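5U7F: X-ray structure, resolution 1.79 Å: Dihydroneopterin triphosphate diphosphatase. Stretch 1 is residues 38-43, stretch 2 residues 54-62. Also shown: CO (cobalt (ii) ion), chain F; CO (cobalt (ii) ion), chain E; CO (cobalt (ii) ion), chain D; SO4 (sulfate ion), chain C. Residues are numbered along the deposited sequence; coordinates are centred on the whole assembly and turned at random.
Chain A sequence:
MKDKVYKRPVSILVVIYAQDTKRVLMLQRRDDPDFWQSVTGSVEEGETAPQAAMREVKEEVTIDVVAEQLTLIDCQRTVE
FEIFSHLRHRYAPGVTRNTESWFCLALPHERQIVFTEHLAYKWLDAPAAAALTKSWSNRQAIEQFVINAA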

# COMPACT_ATOMS: atom_id res chain seq x y z
N SER A 38 0.73 4.10 1.44
CA SER A 38 -0.46 3.47 0.91
C SER A 38 -0.61 2.06 1.53
O SER A 38 0.17 1.67 2.43
CB SER A 38 -0.39 3.42 -0.64
OG SER A 38 0.11 4.64 -1.17
N VAL A 39 -1.63 1.31 1.12
CA VAL A 39 -1.82 -0.04 1.66
C VAL A 39 -0.71 -0.99 1.17
O VAL A 39 -0.45 -1.06 -0.01
CB VAL A 39 -3.20 -0.57 1.26
CG1 VAL A 39 -3.34 -2.05 1.51
CG2 VAL A 39 -4.28 0.19 2.03
N THR A 40 -0.03 -1.67 2.10
CA THR A 40 0.95 -2.71 1.72
C THR A 40 0.61 -3.96 2.51
O THR A 40 -0.04 -3.88 3.55
CB THR A 40 2.43 -2.32 1.98
OG1 THR A 40 2.68 -2.21 3.38
CG2 THR A 40 2.79 -1.03 1.28
N GLY A 41 1.02 -5.12 2.01
CA GLY A 41 0.83 -6.35 2.77
C GLY A 41 1.54 -7.51 2.12
O GLY A 41 1.75 -7.50 0.90
N SER A 42 1.90 -8.50 2.94
CA SER A 42 2.51 -9.74 2.44
C SER A 42 1.52 -10.61 1.67
O SER A 42 0.34 -10.69 2.01
CB SER A 42 3.08 -10.57 3.60
OG SER A 42 4.20 -9.94 4.20
N VAL A 43 2.03 -11.24 0.61
CA VAL A 43 1.31 -12.29 -0.12
C VAL A 43 1.49 -13.60 0.61
O VAL A 43 2.61 -14.11 0.70
CB VAL A 43 1.83 -12.44 -1.56
CG1 VAL A 43 1.02 -13.48 -2.33
CG2 VAL A 43 1.79 -11.11 -2.25
N MET A 54 -6.64 -7.35 -2.74
CA MET A 54 -8.04 -7.18 -2.37
C MET A 54 -8.22 -7.46 -0.88
O MET A 54 -8.95 -6.74 -0.20
CB MET A 54 -8.94 -8.09 -3.19
CG MET A 54 -9.33 -7.48 -4.53
SD MET A 54 -10.75 -8.31 -5.27
CE MET A 54 -10.24 -10.03 -5.15
N ARG A 55 -7.51 -8.47 -0.36
CA ARG A 55 -7.68 -8.84 1.04
C ARG A 55 -7.17 -7.74 1.96
O ARG A 55 -7.86 -7.37 2.90
CB ARG A 55 -6.98 -10.14 1.37
CG ARG A 55 -7.07 -10.50 2.86
CD ARG A 55 -6.31 -11.71 3.21
NE ARG A 55 -4.99 -11.72 2.58
CZ ARG A 55 -3.94 -11.06 3.02
NH1 ARG A 55 -4.01 -10.32 4.13
NH2 ARG A 55 -2.79 -11.14 2.35
N GLU A 56 -5.96 -7.25 1.71
CA GLU A 56 -5.37 -6.21 2.52
C GLU A 56 -6.18 -4.91 2.46
O GLU A 56 -6.25 -4.16 3.42
CB GLU A 56 -3.94 -5.96 2.07
CG GLU A 56 -3.02 -7.12 2.37
CD GLU A 56 -2.61 -7.25 3.86
OE1 GLU A 56 -2.78 -6.27 4.59
OE2 GLU A 56 -2.10 -8.33 4.27
N VAL A 57 -6.79 -4.63 1.32
CA VAL A 57 -7.58 -3.41 1.21
C VAL A 57 -8.81 -3.54 2.11
O VAL A 57 -9.18 -2.59 2.80
CB VAL A 57 -7.98 -3.12 -0.25
CG1 VAL A 57 -9.08 -2.05 -0.32
CG2 VAL A 57 -6.74 -2.68 -1.04
N LYS A 58 -9.42 -4.73 2.12
CA LYS A 58 -10.55 -4.99 3.03
C LYS A 58 -10.11 -4.88 4.49
O LYS A 58 -10.72 -4.15 5.26
CB LYS A 58 -11.16 -6.37 2.76
CG LYS A 58 -12.68 -6.41 2.90
CD LYS A 58 -13.23 -7.84 2.87
CE LYS A 58 -14.71 -7.86 3.28
NZ LYS A 58 -15.27 -9.25 3.38
N GLU A 59 -9.03 -5.59 4.86
CA GLU A 59 -8.48 -5.58 6.24
C GLU A 59 -8.03 -4.21 6.75
O GLU A 59 -8.32 -3.84 7.89
CB GLU A 59 -7.28 -6.55 6.35
CG GLU A 59 -7.61 -8.05 6.23
CD GLU A 59 -6.37 -8.98 6.31
OE1 GLU A 59 -6.53 -10.21 6.16
OE2 GLU A 59 -5.25 -8.47 6.53
N GLU A 60 -7.31 -3.45 5.91
CA GLU A 60 -6.64 -2.24 6.36
C GLU A 60 -7.45 -0.96 6.27
O GLU A 60 -7.23 -0.05 7.06
CB GLU A 60 -5.35 -2.05 5.57
CG GLU A 60 -4.33 -3.20 5.85
CD GLU A 60 -2.90 -2.87 5.54
OE1 GLU A 60 -2.65 -1.78 5.01
OE2 GLU A 60 -2.02 -3.73 5.82
N VAL A 61 -8.35 -0.86 5.31
CA VAL A 61 -9.17 0.33 5.22
C VAL A 61 -10.65 -0.00 5.05
O VAL A 61 -11.42 0.88 4.71
CB VAL A 61 -8.69 1.26 4.10
CG1 VAL A 61 -7.26 1.71 4.38
CG2 VAL A 61 -8.79 0.59 2.73
N THR A 62 -11.04 -1.25 5.33
CA THR A 62 -12.46 -1.65 5.33
C THR A 62 -13.21 -1.28 4.04
O THR A 62 -14.38 -0.90 4.08
CB THR A 62 -13.22 -1.02 6.53
OG1 THR A 62 -12.33 -0.84 7.64
CG2 THR A 62 -14.37 -1.94 6.93
CO CO F . 0.03 -3.48 5.56
CO CO E . -2.03 -5.74 6.43
CO CO D . -0.96 -8.96 5.94
S SO4 C . 1.18 -6.49 6.36
O1 SO4 C . 2.48 -6.01 5.87
O2 SO4 C . 1.28 -6.65 7.81
O3 SO4 C . 0.12 -5.54 5.99
O4 SO4 C . 0.89 -7.80 5.78
O HOH W 1 -0.09 -1.39 4.90
O HOH W 2 -0.24 -10.55 4.72
O HOH W 3 -2.69 -10.05 6.62
O HOH W 4 -4.00 -6.03 7.23
O HOH W 5 0.15 -9.83 7.74
O HOH W 6 -1.83 -7.54 7.07

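A short strand, residues 39-42, lies across a helix that enters the stretch already formed and runs through Met54 and the residues that follow. Their N-to-C directions differ by 120°, and the axes come within 8.2 Å of each other. In the register, the CA of Gly41 lies 6.2 Å from the CA of Glu56, and the CA of Val39 lies 6.7 Å from the CA of Val57. Inside the helix the usual i to i+4 bonds hold, for example Glu60 N to Glu56 O at 2.8 Å, and this spacing places Glu56 and Glu60 one turn apart, both with CA-to-CB bonds toward the strand. At the far end Thr62 leaves helical geometry with a positive phi.

Gly41 shows the first rule. A CB built on it would point toward the helix and sit 2.2 Å from Glu56 CD, a clash; as deposited, Gly41 CA packs 3.7 Å from Glu56 CD. The bare backbone leaves room for a carboxylate against the strand.

Val39 supplies the apolar part of the contact and has the largest covered area of any residue here. Its CA-to-CB bond points toward the helix, and its two methyls reach different partners: CG1 lies 4.3 Å from Val57 CG2, while CG2 lies 4.1 Å from Val61 CG1. CG1 also packs 4.0 Å from Glu56 CB and 3.6 Å from Glu60 OE1, so this small greasy patch directly adjoins the acidic one.

The acidic side is organized by metal. Thr40 turns its CB away from the helix but offers its carbonyl: Thr40 O and Glu60 OE2 lie only 3.0 Å apart, not as a hydrogen bond but because both bind the chain F cobalt, Thr40 O at 2.0 Å and Glu60 OE2 at 2.1 Å. Glu60 OE2 also binds the chain E cobalt at 2.1 Å, bridging two ions, and Glu56 OE1 joins it there at 2.1 Å. The third cobalt, chain D, takes Glu56 OE2 at 2.1 Å. Thus oxygens that would otherwise repel are held together by shared cations. Water 1, itself a chain F ligand, adds a link by accepting from Thr40 N at 2.8 Å and donating to Glu60 OE1 at 2.6 Å. A sulfate, probably from the crystallisation liquor, bridges all three metals and accepts a hydrogen bond at its O4 from Ser42 N at 3.1 Å.

Arg55 closes the other end. Its CB points sideways, yet the end of its chain comes nearer, and NH2 gives Ser42 O a weak hydrogen bond of 3.2 Å, with the oxygen at the guanidinium edge. NH1 meanwhile forms salt bridges to Glu56 OE2 at 2.8 Å and, more weakly as a hydrogen bond, to Glu59 OE1 at 3.2 Å. One arginine therefore both touches the strand and braces a metal-binding carboxylate from its own helix.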